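Side-chain contacts in MtN3/saliva family (Thermodesulfovibrio yellowstonii, PDB 4RNG), which probably moves sugars across the membrane as a SemiSWEET, a small three-helix bundle that assembles as a pair of subunits: residues A22-A27 with L74-L79; L28-T33 with F78-M83; F55-L60 with I64-A69. All blocks are in the same frame, centred on the assembly; numbering follows the deposited sequence.

Contact 1: A22-A27 with L74-L79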
loop_
_atom_site.group_PDB
_atom_site.type_symbol
_atom_site.label_atom_id
_atom_site.label_comp_id
_atom_site.label_asym_id
_atom_site.label_seq_id
_atom_site.Cartn_x
_atom_site.Cartn_y
_atom_site.Cartn_z
ATOM N N ALA C 22 -7.802 2.266 3.130
ATOM C CA ALA C 22 -7.949 1.970 1.706
ATOM C C ALA C 22 -8.090 0.475 1.462
ATOM O O ALA C 22 -8.683 0.060 0.479
ATOM C CB ALA C 22 -6.746 2.525 0.911
ATOM N N LEU C 23 -7.512 -0.318 2.361
ATOM C CA LEU C 23 -7.530 -1.777 2.292
ATOM C C LEU C 23 -8.884 -2.362 2.618
ATOM O O LEU C 23 -9.206 -3.470 2.200
ATOM C CB LEU C 23 -6.477 -2.343 3.237
ATOM C CG LEU C 23 -5.064 -2.032 2.756
ATOM C CD1 LEU C 23 -4.020 -2.138 3.863
ATOM C CD2 LEU C 23 -4.756 -2.995 1.643
ATOM N N ILE C 24 -9.675 -1.619 3.382
ATOM C CA ILE C 24 -10.988 -2.099 3.788
ATOM C C ILE C 24 -11.897 -2.414 2.568
ATOM O O ILE C 24 -12.442 -3.517 2.500
ATOM C CB ILE C 24 -11.670 -1.086 4.750
ATOM C CG1 ILE C 24 -10.929 -1.061 6.090
ATOM C CG2 ILE C 24 -13.119 -1.447 4.972
ATOM C CD1 ILE C 24 -11.346 0.071 7.030
ATOM N N PRO C 25 -12.034 -1.483 1.589
ATOM C CA PRO C 25 -12.868 -1.832 0.426
ATOM C C PRO C 25 -12.442 -3.078 -0.345
ATOM O O PRO C 25 -13.318 -3.756 -0.898
ATOM C CB PRO C 25 -12.718 -0.605 -0.487
ATOM C CG PRO C 25 -12.486 0.503 0.451
ATOM C CD PRO C 25 -11.671 -0.053 1.571
ATOM N N GLN C 26 -11.141 -3.364 -0.406
ATOM C CA GLN C 26 -10.683 -4.539 -1.136
ATOM C C GLN C 26 -11.071 -5.779 -0.340
ATOM O O GLN C 26 -11.536 -6.773 -0.895
ATOM C CB GLN C 26 -9.170 -4.505 -1.390
ATOM C CG GLN C 26 -8.675 -5.642 -2.259
ATOM C CD GLN C 26 -9.238 -5.609 -3.676
ATOM O OE1 GLN C 26 -8.747 -4.862 -4.523
ATOM N NE2 GLN C 26 -10.263 -6.424 -3.945
ATOM N N ALA C 27 -10.903 -5.702 0.972
ATOM C CA ALA C 27 -11.321 -6.790 1.849
ATOM C C ALA C 27 -12.828 -7.068 1.740
ATOM O O ALA C 27 -13.239 -8.212 1.508
ATOM C CB ALA C 27 -10.939 -6.479 3.289
ATOM N N LEU C 74 -0.930 -4.109 8.124
ATOM C CA LEU C 74 -0.492 -5.499 8.176
ATOM C C LEU C 74 -1.623 -6.446 8.599
ATOM O O LEU C 74 -1.766 -7.532 8.053
ATOM C CB LEU C 74 0.701 -5.623 9.131
ATOM C CG LEU C 74 1.465 -6.936 9.097
ATOM C CD1 LEU C 74 1.884 -7.225 7.663
ATOM C CD2 LEU C 74 2.674 -6.887 10.035
ATOM N N ILE C 75 -2.405 -6.046 9.597
ATOM C CA ILE C 75 -3.579 -6.801 9.987
ATOM C C ILE C 75 -4.566 -6.909 8.849
ATOM O O ILE C 75 -5.064 -7.990 8.544
ATOM C CB ILE C 75 -4.279 -6.184 11.202
ATOM C CG1 ILE C 75 -3.435 -6.415 12.462
ATOM C CG2 ILE C 75 -5.633 -6.842 11.412
ATOM C CD1 ILE C 75 -3.148 -5.185 13.260
ATOM N N LEU C 76 -4.843 -5.778 8.216
ATOM C CA LEU C 76 -5.824 -5.747 7.144
ATOM C C LEU C 76 -5.332 -6.528 5.922
ATOM O O LEU C 76 -6.098 -7.250 5.277
ATOM C CB LEU C 76 -6.145 -4.289 6.784
ATOM C CG LEU C 76 -6.819 -3.470 7.896
ATOM C CD1 LEU C 76 -6.970 -2.028 7.476
ATOM C CD2 LEU C 76 -8.172 -4.052 8.324
ATOM N N ILE C 77 -4.036 -6.420 5.639
ATOM C CA ILE C 77 -3.456 -7.126 4.503
ATOM C C ILE C 77 -3.513 -8.615 4.727
ATOM O O ILE C 77 -3.845 -9.376 3.817
ATOM C CB ILE C 77 -2.022 -6.690 4.232
ATOM C CG1 ILE C 77 -2.050 -5.441 3.361
ATOM C CG2 ILE C 77 -1.255 -7.758 3.486
ATOM C CD1 ILE C 77 -0.682 -4.913 3.036
ATOM N N PHE C 78 -3.239 -9.030 5.958
ATOM C CA PHE C 78 -3.370 -10.428 6.290
ATOM C C PHE C 78 -4.798 -10.929 6.046
ATOM O O PHE C 78 -4.976 -12.052 5.574
ATOM C CB PHE C 78 -2.971 -10.698 7.725
ATOM C CG PHE C 78 -3.323 -12.065 8.168
ATOM C CD1 PHE C 78 -2.548 -13.145 7.776
ATOM C CD2 PHE C 78 -4.437 -12.285 8.945
ATOM C CE1 PHE C 78 -2.878 -14.418 8.165
ATOM C CE2 PHE C 78 -4.777 -13.565 9.341
ATOM C CZ PHE C 78 -3.995 -14.629 8.946
ATOM N N LEU C 79 -5.815 -10.138 6.373
ATOM C CA LEU C 79 -7.174 -10.590 6.064
ATOM C C LEU C 79 -7.312 -10.925 4.610
ATOM O O LEU C 79 -7.838 -11.970 4.261
ATOM C CB LEU C 79 -8.241 -9.548 6.404
ATOM C CG LEU C 79 -8.938 -9.671 7.741
ATOM C CD1 LEU C 79 -7.931 -9.573 8.854
ATOM C CD2 LEU C 79 -9.962 -8.573 7.823
#

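Contact 2: L28-T33 with F78-M83. With SO4 (sulfate ion), chain I.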
loop_
_atom_site.group_PDB
_atom_site.type_symbol
_atom_site.label_atom_id
_atom_site.label_comp_id
_atom_site.label_asym_id
_atom_site.label_seq_id
_atom_site.Cartn_x
_atom_site.Cartn_y
_atom_site.Cartn_z
ATOM N N LEU C 28 -13.639 -6.021 1.877
ATOM C CA LEU C 28 -15.088 -6.171 1.829
ATOM C C LEU C 28 -15.566 -6.768 0.502
ATOM O O LEU C 28 -16.471 -7.597 0.474
ATOM C CB LEU C 28 -15.755 -4.820 2.067
ATOM C CG LEU C 28 -15.588 -4.356 3.509
ATOM C CD1 LEU C 28 -16.220 -3.007 3.704
ATOM C CD2 LEU C 28 -16.213 -5.385 4.421
ATOM N N LYS C 29 -14.925 -6.365 -0.588
ATOM C CA LYS C 29 -15.324 -6.806 -1.913
ATOM C C LYS C 29 -15.088 -8.301 -2.089
ATOM O O LYS C 29 -15.950 -9.023 -2.601
ATOM C CB LYS C 29 -14.570 -6.011 -2.977
ATOM C CG LYS C 29 -15.000 -6.271 -4.390
ATOM C CD LYS C 29 -14.183 -5.407 -5.319
ATOM C CE LYS C 29 -14.517 -5.691 -6.765
ATOM N NZ LYS C 29 -14.688 -4.445 -7.557
ATOM N N ILE C 30 -13.921 -8.760 -1.657
ATOM C CA ILE C 30 -13.607 -10.175 -1.725
ATOM C C ILE C 30 -14.601 -10.959 -0.881
ATOM O O ILE C 30 -15.120 -11.981 -1.316
ATOM C CB ILE C 30 -12.167 -10.446 -1.253
ATOM C CG1 ILE C 30 -11.180 -9.830 -2.246
ATOM C CG2 ILE C 30 -11.919 -11.934 -1.136
ATOM C CD1 ILE C 30 -9.739 -9.898 -1.800
ATOM N N TYR C 31 -14.904 -10.434 0.303
ATOM C CA TYR C 31 -15.840 -11.066 1.229
ATOM C C TYR C 31 -17.265 -11.128 0.708
ATOM O O TYR C 31 -17.960 -12.138 0.862
ATOM C CB TYR C 31 -15.873 -10.317 2.549
ATOM C CG TYR C 31 -16.888 -10.894 3.488
ATOM C CD1 TYR C 31 -16.711 -12.145 4.049
ATOM C CD2 TYR C 31 -18.063 -10.210 3.762
ATOM C CE1 TYR C 31 -17.651 -12.680 4.899
ATOM C CE2 TYR C 31 -19.014 -10.735 4.609
ATOM C CZ TYR C 31 -18.804 -11.974 5.174
ATOM O OH TYR C 31 -19.749 -12.515 6.021
ATOM N N LYS C 32 -17.703 -10.038 0.102
ATOM C CA LYS C 32 -19.073 -9.951 -0.344
ATOM C C LYS C 32 -19.275 -10.864 -1.548
ATOM O O LYS C 32 -20.301 -11.531 -1.650
ATOM C CB LYS C 32 -19.427 -8.504 -0.671
ATOM C CG LYS C 32 -20.743 -8.310 -1.412
ATOM C CD LYS C 32 -20.999 -6.822 -1.641
ATOM C CE LYS C 32 -22.247 -6.576 -2.466
ATOM N NZ LYS C 32 -22.472 -5.114 -2.684
ATOM N N THR C 33 -18.279 -10.933 -2.426
ATOM C CA THR C 33 -18.404 -11.740 -3.641
ATOM C C THR C 33 -17.777 -13.123 -3.512
ATOM O O THR C 33 -17.980 -13.974 -4.375
ATOM C CB THR C 33 -17.764 -11.054 -4.847
ATOM O OG1 THR C 33 -16.339 -11.005 -4.674
ATOM C CG2 THR C 33 -18.320 -9.648 -5.013
ATOM N N PHE C 78 -3.239 -9.030 5.958
ATOM C CA PHE C 78 -3.370 -10.428 6.290
ATOM C C PHE C 78 -4.798 -10.929 6.046
ATOM O O PHE C 78 -4.976 -12.052 5.574
ATOM C CB PHE C 78 -2.971 -10.698 7.725
ATOM C CG PHE C 78 -3.323 -12.065 8.168
ATOM C CD1 PHE C 78 -2.548 -13.145 7.776
ATOM C CD2 PHE C 78 -4.437 -12.285 8.945
ATOM C CE1 PHE C 78 -2.878 -14.418 8.165
ATOM C CE2 PHE C 78 -4.777 -13.565 9.341
ATOM C CZ PHE C 78 -3.995 -14.629 8.946
ATOM N N LEU C 79 -5.815 -10.138 6.373
ATOM C CA LEU C 79 -7.174 -10.590 6.064
ATOM C C LEU C 79 -7.312 -10.925 4.610
ATOM O O LEU C 79 -7.838 -11.970 4.261
ATOM C CB LEU C 79 -8.241 -9.548 6.404
ATOM C CG LEU C 79 -8.938 -9.671 7.741
ATOM C CD1 LEU C 79 -7.931 -9.573 8.854
ATOM C CD2 LEU C 79 -9.962 -8.573 7.823
ATOM N N ILE C 80 -6.817 -10.018 3.774
ATOM C CA ILE C 80 -6.922 -10.144 2.337
ATOM C C ILE C 80 -6.201 -11.386 1.858
ATOM O O ILE C 80 -6.742 -12.126 1.037
ATOM C CB ILE C 80 -6.375 -8.890 1.630
ATOM C CG1 ILE C 80 -7.336 -7.723 1.879
ATOM C CG2 ILE C 80 -6.228 -9.127 0.148
ATOM C CD1 ILE C 80 -6.759 -6.366 1.544
ATOM N N ILE C 81 -4.998 -11.624 2.376
ATOM C CA ILE C 81 -4.246 -12.830 2.017
ATOM C C ILE C 81 -5.039 -14.096 2.392
ATOM O O ILE C 81 -5.138 -15.045 1.610
ATOM C CB ILE C 81 -2.860 -12.857 2.703
ATOM C CG1 ILE C 81 -1.991 -11.717 2.171
ATOM C CG2 ILE C 81 -2.169 -14.199 2.487
ATOM C CD1 ILE C 81 -0.622 -11.621 2.835
ATOM N N PHE C 82 -5.618 -14.083 3.588
ATOM C CA PHE C 82 -6.413 -15.196 4.099
ATOM C C PHE C 82 -7.649 -15.489 3.210
ATOM O O PHE C 82 -7.985 -16.652 2.976
ATOM C CB PHE C 82 -6.806 -14.912 5.546
ATOM C CG PHE C 82 -7.618 -15.986 6.178
ATOM C CD1 PHE C 82 -8.995 -16.018 6.040
ATOM C CD2 PHE C 82 -7.002 -16.961 6.932
ATOM C CE1 PHE C 82 -9.744 -17.008 6.637
ATOM C CE2 PHE C 82 -7.746 -17.957 7.523
ATOM C CZ PHE C 82 -9.122 -17.981 7.368
ATOM N N MET C 83 -8.337 -14.445 2.749
ATOM C CA MET C 83 -9.489 -14.621 1.867
ATOM C C MET C 83 -9.116 -14.993 0.426
ATOM O O MET C 83 -9.875 -15.693 -0.263
ATOM C CB MET C 83 -10.363 -13.369 1.861
ATOM C CG MET C 83 -11.340 -13.291 3.020
ATOM S SD MET C 83 -12.413 -11.853 2.895
ATOM C CE MET C 83 -11.204 -10.523 3.043
HETATM S S SO4 I . -15.249 -0.913 -6.820
HETATM O O1 SO4 I . -16.430 -1.646 -6.373
HETATM O O2 SO4 I . -15.658 0.138 -7.756
HETATM O O3 SO4 I . -14.341 -1.839 -7.493
HETATM O O4 SO4 I . -14.579 -0.347 -5.650
#

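Contact 3: F55-L60 with I64-A69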
loop_
_atom_site.group_PDB
_atom_site.type_symbol
_atom_site.label_atom_id
_atom_site.label_comp_id
_atom_site.label_asym_id
_atom_site.label_seq_id
_atom_site.Cartn_x
_atom_site.Cartn_y
_atom_site.Cartn_z
ATOM N N PHE C 55 7.422 -0.493 9.283
ATOM C CA PHE C 55 7.238 -0.459 10.719
ATOM C C PHE C 55 8.555 -0.254 11.474
ATOM O O PHE C 55 8.659 0.637 12.304
ATOM C CB PHE C 55 6.575 -1.748 11.198
ATOM C CG PHE C 55 6.813 -2.031 12.658
ATOM C CD1 PHE C 55 6.176 -1.290 13.643
ATOM C CD2 PHE C 55 7.692 -3.026 13.045
ATOM C CE1 PHE C 55 6.410 -1.525 14.993
ATOM C CE2 PHE C 55 7.923 -3.276 14.396
ATOM C CZ PHE C 55 7.271 -2.523 15.373
ATOM N N PHE C 56 9.550 -1.079 11.172
ATOM C CA PHE C 56 10.875 -0.993 11.793
ATOM C C PHE C 56 11.468 0.385 11.601
ATOM O O PHE C 56 11.972 1.011 12.541
ATOM C CB PHE C 56 11.793 -2.065 11.202
ATOM C CG PHE C 56 13.115 -2.206 11.900
ATOM C CD1 PHE C 56 13.222 -2.066 13.270
ATOM C CD2 PHE C 56 14.263 -2.477 11.175
ATOM C CE1 PHE C 56 14.448 -2.200 13.909
ATOM C CE2 PHE C 56 15.479 -2.595 11.805
ATOM C CZ PHE C 56 15.569 -2.462 13.176
ATOM N N TYR C 57 11.401 0.849 10.362
ATOM C CA TYR C 57 11.827 2.190 9.986
ATOM C C TYR C 57 11.160 3.275 10.852
ATOM O O TYR C 57 11.815 4.203 11.323
ATOM C CB TYR C 57 11.483 2.419 8.520
ATOM C CG TYR C 57 11.776 3.802 8.023
ATOM C CD1 TYR C 57 13.074 4.189 7.730
ATOM C CD2 TYR C 57 10.757 4.735 7.871
ATOM C CE1 TYR C 57 13.345 5.450 7.256
ATOM C CE2 TYR C 57 11.025 6.008 7.419
ATOM C CZ TYR C 57 12.316 6.356 7.111
ATOM O OH TYR C 57 12.594 7.612 6.670
ATOM N N GLY C 58 9.848 3.164 11.043
ATOM C CA GLY C 58 9.139 4.123 11.870
ATOM C C GLY C 58 9.659 4.136 13.302
ATOM O O GLY C 58 9.733 5.174 13.967
ATOM N N VAL C 59 9.991 2.955 13.794
ATOM C CA VAL C 59 10.513 2.828 15.132
ATOM C C VAL C 59 11.890 3.480 15.259
ATOM O O VAL C 59 12.144 4.163 16.240
ATOM C CB VAL C 59 10.567 1.349 15.562
ATOM C CG1 VAL C 59 11.274 1.210 16.888
ATOM C CG2 VAL C 59 9.151 0.781 15.644
ATOM N N LEU C 60 12.767 3.273 14.275
ATOM C CA LEU C 60 14.104 3.867 14.309
ATOM C C LEU C 60 14.081 5.409 14.288
ATOM O O LEU C 60 14.801 6.060 15.054
ATOM C CB LEU C 60 14.959 3.351 13.148
ATOM C CG LEU C 60 15.347 1.867 13.113
ATOM C CD1 LEU C 60 16.020 1.522 11.801
ATOM C CD2 LEU C 60 16.230 1.450 14.282
ATOM N N ILE C 64 5.466 7.989 15.232
ATOM C CA ILE C 64 4.214 7.303 15.530
ATOM C C ILE C 64 3.272 7.079 14.336
ATOM O O ILE C 64 2.627 6.037 14.256
ATOM C CB ILE C 64 3.416 8.089 16.609
ATOM C CG1 ILE C 64 3.976 7.831 17.991
ATOM C CG2 ILE C 64 2.000 7.572 16.707
ATOM C CD1 ILE C 64 3.688 6.434 18.437
ATOM N N PRO C 65 3.130 8.065 13.436
ATOM C CA PRO C 65 2.207 7.740 12.331
ATOM C C PRO C 65 2.702 6.594 11.420
ATOM O O PRO C 65 1.888 5.778 10.951
ATOM C CB PRO C 65 2.088 9.062 11.555
ATOM C CG PRO C 65 3.112 9.976 12.136
ATOM C CD PRO C 65 3.466 9.497 13.492
ATOM N N VAL C 66 4.015 6.519 11.192
ATOM C CA VAL C 66 4.588 5.422 10.413
ATOM C C VAL C 66 4.378 4.091 11.124
ATOM O O VAL C 66 3.976 3.090 10.521
ATOM C CB VAL C 66 6.081 5.627 10.179
ATOM C CG1 VAL C 66 6.626 4.544 9.243
ATOM C CG2 VAL C 66 6.329 7.010 9.634
ATOM N N ILE C 67 4.616 4.099 12.425
ATOM C CA ILE C 67 4.418 2.909 13.228
ATOM C C ILE C 67 2.974 2.390 13.157
ATOM O O ILE C 67 2.731 1.234 12.825
ATOM C CB ILE C 67 4.801 3.184 14.674
ATOM C CG1 ILE C 67 6.299 3.507 14.743
ATOM C CG2 ILE C 67 4.443 1.987 15.545
ATOM C CD1 ILE C 67 6.786 4.026 16.089
ATOM N N LEU C 68 2.024 3.252 13.478
ATOM C CA LEU C 68 0.634 2.865 13.569
ATOM C C LEU C 68 0.055 2.382 12.231
ATOM O O LEU C 68 -0.579 1.323 12.145
ATOM C CB LEU C 68 -0.185 4.054 14.072
ATOM C CG LEU C 68 -0.029 4.390 15.557
ATOM C CD1 LEU C 68 -0.940 5.542 15.954
ATOM C CD2 LEU C 68 -0.267 3.201 16.427
ATOM N N ALA C 69 0.262 3.171 11.189
ATOM C CA ALA C 69 -0.306 2.841 9.891
ATOM C C ALA C 69 0.170 1.477 9.420
ATOM O O ALA C 69 -0.571 0.734 8.774
ATOM C CB ALA C 69 0.032 3.902 8.868
#

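Contact 1: A22-A27 with L74-L79
Leu-23 and Leu-76 meet through their first side-chain carbons, CB to CB at 4.1 Å, where the backbones of the two segments come nearest: the CA atoms of this pair are 6.5 Å apart. In both leucines CG lies beside the backbone N, opposite the carbonyl carbon (chi1 -68° in Leu-23). From there the fork of Leu-23 runs on to Ile-77 and straddles its CG1, with CD1 at 3.9 Å and CD2 of Leu-23 at 4.0 Å from that same Ile-77 carbon. The two side chains meet at a slant, both methyls of one fork against a single methylene. This is the tight, buried half of the contact, and Leu-23 and Ile-77 are both enclosed there.

Toward the outside the fit relaxes. Ile-24 is exposed and reaches Leu-76 only through CG1, 4.3 Å from Leu-76 CD1. Ala-27 CB faces helix 64-87 but stays 5.1 Å from Leu-79 CD2; its neighbours on that helix, Ile-80 and Met-83, lie further along. No hydrogen bond joins the segments; everything across the gap is hydrocarbon, as suits a predicted membrane-spanning region.

The two segments run nearly parallel, their axes 9.6 Å apart at an angle of 17°. From helix 41-60, Phe-44 packs on Leu-23, and Met-47 and Ile-51 on Ile-77; Met-43 of the second subunit also touches Leu-23. Gln-26 turns to that subunit too, hydrogen-bonded through OE1 to its Ser-40 N and through NE2 to its Asp-38 O, so helix 23-33 lies between helix 64-87 and the dimer partner.

Contact 2: L28-T33 with F78-M83
Met-83 packs against two successive residues of the facing helix, Ile-30 and Tyr-31. Its CB lies 3.7 Å from Ile-30 CG2, the branch that stands anti to the backbone N (CG1 takes the place beside N, chi1 -67°). The sulfur of Met-83 rests near the plane of the Tyr-31 ring, at its edge, with SD 3.8 Å from Tyr-31 CB; the phenol end leads off elsewhere. The other arm of Ile-30 extends to Ile-80, Ile-30 CD1 to Ile-80 CG2 at 4.1 Å, and these two side chains cross at about a right angle.

Further out, Tyr-87 touches both Ile-30 and Tyr-31, and Ala-36 and Val-39 pack on Ile-30. On the same helix, Lys-29 O accepts two hydrogen bonds from Thr-33, from N and from OG1 (2.9 Å), which arrive on opposite faces of the carbonyl plane. Lys-29 NZ hydrogen-bonds sulfate O3 at 2.6 Å and also Val-39 O of the second subunit, whose Leu-41 N and Ala-42 N hold the same ion, probably picked up from the crystallisation liquor.

Segments 28-33 and 78-83 run roughly parallel, 29° apart in direction with axes 10.1 Å apart, while Phe-44 of helix 41-60 packs on Ile-80 and Ile-81.

Contact 3: F55-L60 with I64-A69
Ile-67 places CG1 beside its backbone N (chi1 -64°) and CG2 anti to that N, and the two branches part to meet different residues of the facing helix. CG1 settles on the backbone at Gly-58, 3.7 Å from its carbonyl C, and CD1 at the end of that branch meets Val-59 CG2 at 4.0 Å, the two side chains crossing at about a right angle. The other branch, CG2, approaches the edge of the Phe-55 ring near the ring plane, 4.1 Å from Phe-55 CE1. Phe-55 swings its ring anti to the backbone N (chi1 158°), which turns its edge to that methyl, the two side chains crossing at a slant.

Val-66 points its CG1 at Gly-58 as well, 3.7 Å from the CA; the same methyl lies near the plane of the Tyr-57 ring, off its edge, at 4.4 Å from CD2. Gly-58 thus receives a methyl from Val-66 and a methylene from Ile-67 directly on its backbone. With no side chain in between, the two segments can close to 7.7 Å between axes, and the CA atoms of Gly-58 and Val-66 come within 5.0 Å.

The segments run antiparallel at 155°, as the last turns of helix 41-60 and the first of helix 64-87, joined by a three-residue connection to make a helical hairpin. Trp-54 meets the Tyr-57 ring edge-to-face, and the Tyr-57 OH is hydrogen-bonded to Glu-63 OE1 of the second subunit. Gly-12 of that subunit packs on Tyr-57, while its Tyr-57 and Trp-54 touch Pro-65 and Ala-69, leaving this end of the hairpin set against the dimer partner.

In the fold
Helix 64-87 runs through all three contacts and is the middle one of the chain's three-helix bundle. Contacts 1 and 2 form one continuous seam with helix 23-33, their centres about 8 Å apart: Ala-27 O lies 3.4 Å from Met-83 CE, and Leu-23 O is 3.8 Å from Ile-80 CD1. Contact 3 joins the same helix to helix 41-60 near its other end, its centre about 18 Å from that of contact 1 and about 25 Å from that of contact 2, on the far side of the chain's centre from contact 2. Contacts 1 and 3 both reach the second subunit, and at contact 2 Lys-29 reaches it directly and also through the sulfate.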